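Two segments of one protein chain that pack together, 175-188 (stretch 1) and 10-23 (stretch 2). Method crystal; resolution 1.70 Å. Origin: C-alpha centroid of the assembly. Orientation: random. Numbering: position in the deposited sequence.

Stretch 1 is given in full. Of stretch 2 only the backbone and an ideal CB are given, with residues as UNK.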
ATOM      1  N   GLN A 175       2.889  10.156   8.610  1.00 18.57           N
ATOM      2  CA  GLN A 175       1.616  10.791   9.059  1.00 20.64           C
ATOM      3  C   GLN A 175       0.447   9.898   8.812  1.00 20.74           C
ATOM      4  O   GLN A 175      -0.465   9.827   9.625  1.00 19.55           O
ATOM      5  CB  GLN A 175       1.414  12.177   8.445  1.00 24.05           C
ATOM      6  CG  GLN A 175       2.329  13.226   9.097  1.00 31.12           C
ATOM      7  CD  GLN A 175       2.377  13.170  10.666  1.00 34.04           C
ATOM      8  OE1 GLN A 175       1.344  13.238  11.374  1.00 37.24           O
ATOM      9  NE2 GLN A 175       3.594  13.019  11.207  1.00 34.85           N
ATOM     10  N   ILE A 176       0.456   9.153   7.691  1.00 17.50           N
ATOM     11  CA  ILE A 176      -0.631   8.192   7.464  1.00 18.08           C
ATOM     12  C   ILE A 176      -0.758   7.170   8.578  1.00 17.71           C
ATOM     13  O   ILE A 176      -1.861   6.870   9.005  1.00 19.67           O
ATOM     14  CB  ILE A 176      -0.450   7.502   6.098  1.00 17.35           C
ATOM     15  CG1 ILE A 176      -0.668   8.475   4.971  1.00 18.95           C
ATOM     16  CG2 ILE A 176      -1.402   6.337   5.933  1.00 20.66           C
ATOM     17  CD1 ILE A 176      -0.207   8.009   3.603  1.00 20.11           C
ATOM     18  N   VAL A 177       0.353   6.590   9.025  1.00 17.62           N
ATOM     19  CA  VAL A 177       0.321   5.576  10.077  1.00 19.17           C
ATOM     20  C   VAL A 177      -0.077   6.249  11.403  1.00 20.32           C
ATOM     21  O   VAL A 177      -0.924   5.719  12.114  1.00 21.10           O
ATOM     22  CB  VAL A 177       1.641   4.864  10.185  1.00 19.45           C
ATOM     23  CG1 VAL A 177       1.688   3.946  11.399  1.00 20.55           C
ATOM     24  CG2 VAL A 177       1.883   4.090   8.874  1.00 20.35           C
ATOM     25  N   LYS A 178       0.472   7.424  11.692  1.00 21.22           N
ATOM     26  CA  LYS A 178       0.096   8.090  12.973  1.00 22.49           C
ATOM     27  C   LYS A 178      -1.366   8.476  13.041  1.00 23.05           C
ATOM     28  O   LYS A 178      -1.987   8.376  14.125  1.00 24.40           O
ATOM     29  CB  LYS A 178       0.995   9.313  13.205  1.00 22.72           C
ATOM     30  CG  LYS A 178       2.408   8.948  13.520  1.00 26.29           C
ATOM     31  CD  LYS A 178       3.290  10.153  13.855  1.00 33.02           C
ATOM     32  CE  LYS A 178       4.327   9.702  14.865  1.00 41.55           C
ATOM     33  NZ  LYS A 178       5.431  10.706  15.046  1.00 46.59           N
ATOM     34  N   GLU A 179      -1.941   8.855  11.893  1.00 21.89           N
ATOM     35  CA  GLU A 179      -3.347   9.161  11.770  1.00 23.38           C
ATOM     36  C   GLU A 179      -4.257   7.965  12.031  1.00 26.18           C
ATOM     37  O   GLU A 179      -5.456   8.137  12.348  1.00 28.84           O
ATOM     38  CB  GLU A 179      -3.632   9.871  10.415  1.00 25.57           C
ATOM     39  CG  GLU A 179      -3.050  11.302  10.352  1.00 26.12           C
ATOM     40  CD  GLU A 179      -3.008  11.892   8.944  1.00 32.46           C
ATOM     41  OE1 GLU A 179      -3.577  11.268   8.019  1.00 28.85           O
ATOM     42  OE2 GLU A 179      -2.358  12.978   8.744  1.00 32.13           O
ATOM     43  N   GLY A 180      -3.714   6.753  11.910  1.00 23.79           N
ATOM     44  CA  GLY A 180      -4.458   5.520  12.164  1.00 23.74           C
ATOM     45  C   GLY A 180      -4.325   5.000  13.582  1.00 22.37           C
ATOM     46  O   GLY A 180      -4.779   3.908  13.905  1.00 23.95           O
ATOM     47  N   LYS A 181      -3.760   5.811  14.486  1.00 22.97           N
ATOM     48  CA  LYS A 181      -3.448   5.344  15.846  1.00 23.99           C
ATOM     49  C   LYS A 181      -4.627   4.672  16.531  1.00 22.77           C
ATOM     50  O   LYS A 181      -4.495   3.586  17.098  1.00 21.22           O
ATOM     51  CB  LYS A 181      -2.989   6.539  16.690  1.00 28.28           C
ATOM     52  CG  LYS A 181      -2.632   6.233  18.155  1.00 31.66           C
ATOM     53  CD  LYS A 181      -2.247   7.537  18.850  1.00 35.44           C
ATOM     54  CE  LYS A 181      -2.314   7.414  20.372  1.00 39.08           C
ATOM     55  NZ  LYS A 181      -1.129   6.699  20.886  1.00 42.29           N
ATOM     56  N   ASP A 182      -5.790   5.299  16.438  1.00 24.54           N
ATOM     57  CA  ASP A 182      -6.911   4.814  17.237  1.00 26.74           C
ATOM     58  C   ASP A 182      -7.462   3.482  16.707  1.00 27.93           C
ATOM     59  O   ASP A 182      -8.044   2.724  17.483  1.00 25.57           O
ATOM     60  CB  ASP A 182      -8.010   5.882  17.325  1.00 31.43           C
ATOM     61  CG  ASP A 182      -7.591   7.069  18.171  1.00 35.78           C
ATOM     62  OD1 ASP A 182      -6.620   6.922  18.924  1.00 41.42           O
ATOM     63  OD2 ASP A 182      -8.219   8.137  18.072  1.00 41.98           O
ATOM     64  N   LYS A 183      -7.321   3.227  15.400  1.00 23.97           N
ATOM     65  CA  LYS A 183      -7.736   1.936  14.771  1.00 23.92           C
ATOM     66  C   LYS A 183      -6.699   0.840  14.859  1.00 22.78           C
ATOM     67  O   LYS A 183      -7.056  -0.319  14.896  1.00 21.08           O
ATOM     68  CB  LYS A 183      -8.059   2.143  13.288  1.00 27.19           C
ATOM     69  CG  LYS A 183      -9.292   3.011  13.012  1.00 31.37           C
ATOM     70  CD  LYS A 183     -10.466   2.654  13.918  1.00 37.87           C
ATOM     71  CE  LYS A 183     -11.667   3.567  13.669  1.00 41.96           C
ATOM     72  NZ  LYS A 183     -12.591   2.914  12.716  1.00 40.91           N
ATOM     73  N   ILE A 184      -5.418   1.212  14.964  1.00 21.45           N
ATOM     74  CA  ILE A 184      -4.304   0.245  14.923  1.00 23.60           C
ATOM     75  C   ILE A 184      -3.906  -0.233  16.324  1.00 23.46           C
ATOM     76  O   ILE A 184      -3.562  -1.387  16.528  1.00 23.38           O
ATOM     77  CB  ILE A 184      -3.075   0.848  14.177  1.00 23.47           C
ATOM     78  CG1 ILE A 184      -3.368   1.091  12.674  1.00 25.81           C
ATOM     79  CG2 ILE A 184      -1.869  -0.045  14.364  1.00 25.61           C
ATOM     80  CD1 ILE A 184      -2.336   1.955  11.957  1.00 27.52           C
ATOM     81  N   GLU A 185      -3.874   0.685  17.301  1.00 24.09           N
ATOM     82  CA  GLU A 185      -3.514   0.325  18.664  1.00 25.70           C
ATOM     83  C   GLU A 185      -4.361  -0.785  19.271  1.00 25.74           C
ATOM     84  O   GLU A 185      -3.828  -1.625  19.974  1.00 25.63           O
ATOM     85  CB  GLU A 185      -3.509   1.547  19.588  1.00 30.70           C
ATOM     86  CG  GLU A 185      -2.355   2.474  19.327  1.00 33.06           C
ATOM     87  CD  GLU A 185      -2.310   3.618  20.331  1.00 37.09           C
ATOM     88  OE1 GLU A 185      -3.389   4.123  20.766  1.00 37.39           O
ATOM     89  OE2 GLU A 185      -1.184   4.005  20.666  1.00 34.68           O
ATOM     90  N   PRO A 186      -5.661  -0.830  18.977  1.00 23.86           N
ATOM     91  CA  PRO A 186      -6.429  -1.987  19.484  1.00 27.04           C
ATOM     92  C   PRO A 186      -6.025  -3.355  18.942  1.00 26.99           C
ATOM     93  O   PRO A 186      -6.386  -4.392  19.513  1.00 28.52           O
ATOM     94  CB  PRO A 186      -7.864  -1.645  19.088  1.00 26.49           C
ATOM     95  CG  PRO A 186      -7.849  -0.154  19.063  1.00 27.47           C
ATOM     96  CD  PRO A 186      -6.530   0.178  18.410  1.00 25.98           C
ATOM     97  N   LEU A 187      -5.302  -3.385  17.827  1.00 23.85           N
ATOM     98  CA  LEU A 187      -4.740  -4.631  17.360  1.00 23.92           C
ATOM     99  C   LEU A 187      -3.486  -5.036  18.136  1.00 25.00           C
ATOM    100  O   LEU A 187      -2.938  -6.096  17.868  1.00 24.65           O
ATOM    101  CB  LEU A 187      -4.420  -4.549  15.873  1.00 23.88           C
ATOM    102  CG  LEU A 187      -5.515  -4.068  14.912  1.00 29.01           C
ATOM    103  CD1 LEU A 187      -5.109  -4.115  13.453  1.00 29.60           C
ATOM    104  CD2 LEU A 187      -6.781  -4.851  15.100  1.00 30.65           C
ATOM    105  N   GLY A 188      -3.034  -4.205  19.081  1.00 24.76           N
ATOM    106  CA  GLY A 188      -1.910  -4.573  19.947  1.00 24.31           C
ATOM    107  C   GLY A 188      -0.551  -4.000  19.498  1.00 25.24           C
ATOM    108  O   GLY A 188       0.458  -4.267  20.120  1.00 30.07           O
ATOM    109  N   UNK A  10     -14.811  -7.309  17.830  1.00 23.02           N
ATOM    110  CA  UNK A  10     -15.158  -6.176  17.029  1.00 23.69           C
ATOM    111  C   UNK A  10     -14.002  -5.212  16.772  1.00 21.60           C
ATOM    112  O   UNK A  10     -13.837  -4.755  15.660  1.00 21.13           O
ATOM    113  CB  UNK A  10     -16.312  -5.429  17.701  1.00 23.69           C
ATOM    114  N   UNK A  11     -13.228  -4.877  17.782  1.00 22.68           N
ATOM    115  CA  UNK A  11     -12.085  -3.933  17.593  1.00 24.94           C
ATOM    116  C   UNK A  11     -11.033  -4.468  16.600  1.00 22.31           C
ATOM    117  O   UNK A  11     -10.378  -3.720  15.858  1.00 20.81           O
ATOM    118  CB  UNK A  11     -11.409  -3.657  18.938  1.00 24.94           C
ATOM    119  N   UNK A  12     -10.928  -5.786  16.589  1.00 21.04           N
ATOM    120  CA  UNK A  12     -10.007  -6.481  15.661  1.00 19.17           C
ATOM    121  C   UNK A  12     -10.564  -6.408  14.261  1.00 20.04           C
ATOM    122  O   UNK A  12      -9.890  -6.014  13.316  1.00 18.12           O
ATOM    123  CB  UNK A  12      -9.793  -7.940  16.069  1.00 19.17           C
ATOM    124  N   UNK A  13     -11.842  -6.723  14.079  1.00 19.65           N
ATOM    125  CA  UNK A  13     -12.452  -6.490  12.783  1.00 19.08           C
ATOM    126  C   UNK A  13     -12.367  -5.057  12.307  1.00 20.11           C
ATOM    127  O   UNK A  13     -12.119  -4.804  11.103  1.00 18.11           O
ATOM    128  CB  UNK A  13     -13.921  -6.916  12.827  1.00 19.08           C
ATOM    129  N   UNK A  14     -12.580  -4.089  13.215  1.00 20.04           N
ATOM    130  CA  UNK A  14     -12.507  -2.696  12.819  1.00 20.04           C
ATOM    131  C   UNK A  14     -11.126  -2.301  12.324  1.00 20.32           C
ATOM    132  O   UNK A  14     -10.992  -1.547  11.356  1.00 19.82           O
ATOM    133  CB  UNK A  14     -12.911  -1.801  13.992  1.00 20.04           C
ATOM    134  N   UNK A  15     -10.123  -2.823  13.011  1.00 19.20           N
ATOM    135  CA  UNK A  15      -8.743  -2.540  12.640  1.00 19.82           C
ATOM    136  C   UNK A  15      -8.353  -3.170  11.318  1.00 17.93           C
ATOM    137  O   UNK A  15      -7.630  -2.555  10.488  1.00 16.89           O
ATOM    138  CB  UNK A  15      -7.796  -3.028  13.738  1.00 19.82           C
ATOM    139  N   UNK A  16      -8.785  -4.393  11.113  1.00 16.02           N
ATOM    140  CA  UNK A  16      -8.530  -5.069   9.852  1.00 16.32           C
ATOM    141  C   UNK A  16      -9.200  -4.359   8.697  1.00 17.47           C
ATOM    142  O   UNK A  16      -8.628  -4.173   7.615  1.00 15.26           O
ATOM    143  CB  UNK A  16      -9.006  -6.521   9.920  1.00 16.32           C
ATOM    144  N   UNK A  17     -10.463  -3.958   8.891  1.00 16.40           N
ATOM    145  CA  UNK A  17     -11.124  -3.220   7.866  1.00 17.27           C
ATOM    146  C   UNK A  17     -10.460  -1.898   7.603  1.00 17.31           C
ATOM    147  O   UNK A  17     -10.412  -1.446   6.462  1.00 17.65           O
ATOM    148  CB  UNK A  17     -12.594  -3.009   8.235  1.00 17.27           C
ATOM    149  N   UNK A  18      -9.978  -1.240   8.646  1.00 18.19           N
ATOM    150  CA  UNK A  18      -9.356   0.082   8.460  1.00 19.42           C
ATOM    151  C   UNK A  18      -8.097   0.002   7.605  1.00 19.01           C
ATOM    152  O   UNK A  18      -7.939   0.742   6.613  1.00 17.95           O
ATOM    153  CB  UNK A  18      -9.016   0.703   9.816  1.00 19.42           C
ATOM    154  N   UNK A  19      -7.297  -0.991   7.936  1.00 17.33           N
ATOM    155  CA  UNK A  19      -6.072  -1.215   7.167  1.00 16.70           C
ATOM    156  C   UNK A  19      -6.370  -1.710   5.766  1.00 17.29           C
ATOM    157  O   UNK A  19      -5.737  -1.310   4.811  1.00 18.85           O
ATOM    158  CB  UNK A  19      -5.168  -2.218   7.887  1.00 16.70           C
ATOM    159  N   UNK A  20      -7.332  -2.613   5.604  1.00 16.22           N
ATOM    160  CA  UNK A  20      -7.710  -3.105   4.303  1.00 15.62           C
ATOM    161  C   UNK A  20      -8.183  -1.970   3.387  1.00 16.06           C
ATOM    162  O   UNK A  20      -7.911  -1.985   2.179  1.00 15.94           O
ATOM    163  CB  UNK A  20      -8.803  -4.166   4.446  1.00 15.62           C
ATOM    164  N   UNK A  21      -8.879  -0.979   3.959  1.00 16.90           N
ATOM    165  CA  UNK A  21      -9.351   0.147   3.139  1.00 18.54           C
ATOM    166  C   UNK A  21      -8.186   0.958   2.545  1.00 17.62           C
ATOM    167  O   UNK A  21      -8.370   1.644   1.507  1.00 18.82           O
ATOM    168  CB  UNK A  21     -10.243   1.064   3.978  1.00 18.54           C
ATOM    169  N   UNK A  22      -7.018   0.906   3.146  1.00 17.61           N
ATOM    170  CA  UNK A  22      -5.817   1.522   2.542  1.00 18.60           C
ATOM    171  C   UNK A  22      -5.397   0.819   1.263  1.00 19.67           C
ATOM    172  O   UNK A  22      -4.845   1.445   0.372  1.00 20.88           O
ATOM    173  CB  UNK A  22      -4.653   1.505   3.535  1.00 18.60           C
ATOM    174  N   UNK A  23      -5.677  -0.461   1.166  1.00 18.14           N
ATOM    175  CA  UNK A  23      -5.456  -1.187  -0.095  1.00 20.47           C
ATOM    176  C   UNK A  23      -6.609  -1.124  -1.055  1.00 20.03           C
ATOM    177  O   UNK A  23      -6.435  -1.344  -2.267  1.00 23.47           O
ATOM    178  CB  UNK A  23      -5.149  -2.657   0.198  1.00 20.47           C
TER

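Stretch 2 is a helix packing along stretch 1, from Leu 187 to Ile 176. No direct hydrogen bond joins them.

Position 10 has nothing of stretch 1 near its CB. Many residues would suit. It is Gln 10.

Position 11 points toward Pro 186; an ideal CB lies 4.1 Å from Pro 186 CB. A medium or long side chain could lie along the proline. It is Glu 11, whose OE1 is 3.8 Å from Pro 186 CB. Its backbone O and Lys 183 O both accept from one water.

Position 12 points sideways, but Leu 187 CD2 is 4.4 Å from an ideal CB. An apolar chain able to bend back would suit, such as leucine, isoleucine or methionine. It is Ile 12. Its CD1 lies 3.8 Å from Leu 187 CD2.

Position 13 points away, and stretch 1 sets no demand. It is Arg 13.

Position 14 points sideways, with Lys 183 NZ 4.9 Å from an ideal CB. An acid or a neutral polar residue would be plausible. It is Glu 14. Its backbone O and Lys 183 NZ share a water; the lysine bond is weak.

Position 15 is the tightest. An ideal CB would stand 2.5 Å from Leu 187 CD2, a clash, and 3.0 Å from Lys 183 O. The backbone angles are ordinary for a helix, so the crowding is what favours glycine. It is Gly 15, and its CA comes to 3.6 Å from Lys 183 O.

Position 16 points away, so stretch 1 leaves the choice open. It is Ile 16. Position 17 is out of reach and equally free; it is Lys 17.

Position 18 points toward stretch 1, and an ideal CB is 3.9 Å from Lys 183 CB. Gly 180, lacking a side chain, leaves room beyond. A large flat residue or a long aliphatic one would fit. It is Tyr 18. Lys 183 CG sits 3.8 Å from the ring centroid, over the face, in a CH-pi contact. The OH lies 3.3 Å from Gly 180 CA, and two waters link it to Ile 176 O and Glu 179 O.

Position 19 points sideways, with Ile 184 and Leu 187 within reach of a branched apolar chain. It is Leu 19: CD2 is 4.2 Å from Ile 184 CD1, and CD1 is 4.0 Å from Leu 187 CD1.

Positions 20 and 21 are out of reach, so stretch 1 does not restrict them. They are Ser 20, whose OG bonds to Ile 16 O, and Ala 21.

Position 22 points toward Ile 176 across a wider gap, suiting a medium or large side chain. It is His 22. Ile 176 CG2 meets the ring edge, 4.0 Å from CD2. ND1 donates to Tyr 18 O, and NE2 shares the water at Ile 176 O.

Position 23 is out of reach and equally free; it is Phe 23.

Stretch 2 (10-23) QEIREGIKYLSAHF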
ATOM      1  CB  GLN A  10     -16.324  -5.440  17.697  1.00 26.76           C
ATOM      2  CG  GLN A  10     -16.781  -4.294  16.840  1.00 31.68           C
ATOM      3  CD  GLN A  10     -17.956  -3.589  17.461  1.00 40.38           C
ATOM      4  OE1 GLN A  10     -19.036  -4.155  17.547  1.00 42.42           O
ATOM      5  NE2 GLN A  10     -17.744  -2.374  17.925  1.00 41.17           N
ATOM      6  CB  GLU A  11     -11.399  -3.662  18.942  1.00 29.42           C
ATOM      7  CG  GLU A  11     -12.109  -2.669  19.854  1.00 37.33           C
ATOM      8  CD  GLU A  11     -11.216  -2.189  21.025  1.00 40.37           C
ATOM      9  OE1 GLU A  11     -10.394  -2.979  21.552  1.00 41.14           O
ATOM     10  OE2 GLU A  11     -11.322  -1.007  21.423  1.00 51.13           O
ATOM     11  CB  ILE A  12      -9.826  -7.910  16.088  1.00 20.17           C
ATOM     12  CG1 ILE A  12      -9.267  -7.977  17.514  1.00 21.03           C
ATOM     13  CG2 ILE A  12      -8.922  -8.623  15.069  1.00 18.81           C
ATOM     14  CD1 ILE A  12      -7.888  -7.403  17.679  1.00 22.16           C
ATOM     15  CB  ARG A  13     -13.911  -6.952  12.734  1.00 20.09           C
ATOM     16  CG  ARG A  13     -14.089  -8.446  12.781  1.00 21.04           C
ATOM     17  CD  ARG A  13     -15.561  -8.840  12.659  1.00 23.57           C
ATOM     18  NE  ARG A  13     -16.085  -8.893  13.997  1.00 28.44           N
ATOM     19  CZ  ARG A  13     -17.078  -8.145  14.468  1.00 30.02           C
ATOM     20  NH1 ARG A  13     -17.707  -7.276  13.703  1.00 33.02           N
ATOM     21  NH2 ARG A  13     -17.439  -8.310  15.726  1.00 31.51           N
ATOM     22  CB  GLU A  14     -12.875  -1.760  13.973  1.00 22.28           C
ATOM     23  CG  GLU A  14     -14.402  -1.748  14.100  1.00 26.46           C
ATOM     24  CD  GLU A  14     -14.898  -1.034  15.347  1.00 35.04           C
ATOM     25  OE1 GLU A  14     -14.071  -0.596  16.189  1.00 37.26           O
ATOM     26  OE2 GLU A  14     -16.140  -0.968  15.475  1.00 39.36           O
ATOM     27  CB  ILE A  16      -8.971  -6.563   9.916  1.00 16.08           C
ATOM     28  CG1 ILE A  16      -8.093  -7.317  10.932  1.00 16.06           C
ATOM     29  CG2 ILE A  16      -9.052  -7.180   8.514  1.00 15.70           C
ATOM     30  CD1 ILE A  16      -8.452  -8.757  11.141  1.00 16.87           C
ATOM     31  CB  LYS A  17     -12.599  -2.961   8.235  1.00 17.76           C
ATOM     32  CG  LYS A  17     -13.456  -4.190   8.091  1.00 19.74           C
ATOM     33  CD  LYS A  17     -14.904  -3.832   8.446  1.00 21.86           C
ATOM     34  CE  LYS A  17     -15.534  -2.987   7.360  1.00 24.45           C
ATOM     35  NZ  LYS A  17     -16.957  -2.652   7.716  1.00 30.10           N
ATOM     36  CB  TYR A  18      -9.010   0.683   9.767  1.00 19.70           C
ATOM     37  CG  TYR A  18      -8.275   2.002   9.705  1.00 21.91           C
ATOM     38  CD1 TYR A  18      -8.945   3.177   9.333  1.00 24.54           C
ATOM     39  CD2 TYR A  18      -6.904   2.075   9.924  1.00 21.78           C
ATOM     40  CE1 TYR A  18      -8.274   4.377   9.300  1.00 21.13           C
ATOM     41  CE2 TYR A  18      -6.232   3.301   9.893  1.00 22.47           C
ATOM     42  CZ  TYR A  18      -6.956   4.447   9.553  1.00 22.23           C
ATOM     43  OH  TYR A  18      -6.315   5.679   9.466  1.00 22.02           O
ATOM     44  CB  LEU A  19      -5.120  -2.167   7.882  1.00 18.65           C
ATOM     45  CG  LEU A  19      -4.472  -1.563   9.103  1.00 20.39           C
ATOM     46  CD1 LEU A  19      -3.834  -2.689   9.885  1.00 22.02           C
ATOM     47  CD2 LEU A  19      -3.472  -0.450   8.746  1.00 22.56           C
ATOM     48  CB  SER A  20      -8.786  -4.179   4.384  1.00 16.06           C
ATOM     49  OG  SER A  20      -8.306  -5.276   5.124  1.00 15.03           O
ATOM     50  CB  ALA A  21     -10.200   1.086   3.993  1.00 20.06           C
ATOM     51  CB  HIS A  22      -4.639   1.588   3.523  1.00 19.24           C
ATOM     52  CG  HIS A  22      -4.860   2.520   4.674  1.00 20.17           C
ATOM     53  ND1 HIS A  22      -5.885   2.362   5.595  1.00 21.20           N
ATOM     54  CD2 HIS A  22      -4.108   3.556   5.125  1.00 22.87           C
ATOM     55  CE1 HIS A  22      -5.795   3.318   6.508  1.00 22.02           C
ATOM     56  NE2 HIS A  22      -4.710   4.036   6.256  1.00 23.13           N
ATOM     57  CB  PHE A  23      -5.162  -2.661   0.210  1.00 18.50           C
ATOM     58  CG  PHE A  23      -3.940  -2.835   1.047  1.00 19.01           C
ATOM     59  CD1 PHE A  23      -3.972  -2.728   2.427  1.00 19.37           C
ATOM     60  CD2 PHE A  23      -2.700  -3.051   0.451  1.00 22.73           C
ATOM     61  CE1 PHE A  23      -2.835  -2.845   3.203  1.00 20.42           C
ATOM     62  CE2 PHE A  23      -1.560  -3.147   1.236  1.00 21.27           C
ATOM     63  CZ  PHE A  23      -1.626  -3.041   2.615  1.00 21.24           C
TER
HETATM   64  O   HOH W   1      -9.547  -1.037  15.865  1.00 21.76           O
HETATM   65  O   HOH W   2     -12.814   0.430  10.690  1.00 27.19           O
HETATM   66  O   HOH W   3      -3.878   5.193   8.717  1.00 25.13           O
HETATM   67  O   HOH W   4      -7.880   7.809  10.583  1.00 37.66           O
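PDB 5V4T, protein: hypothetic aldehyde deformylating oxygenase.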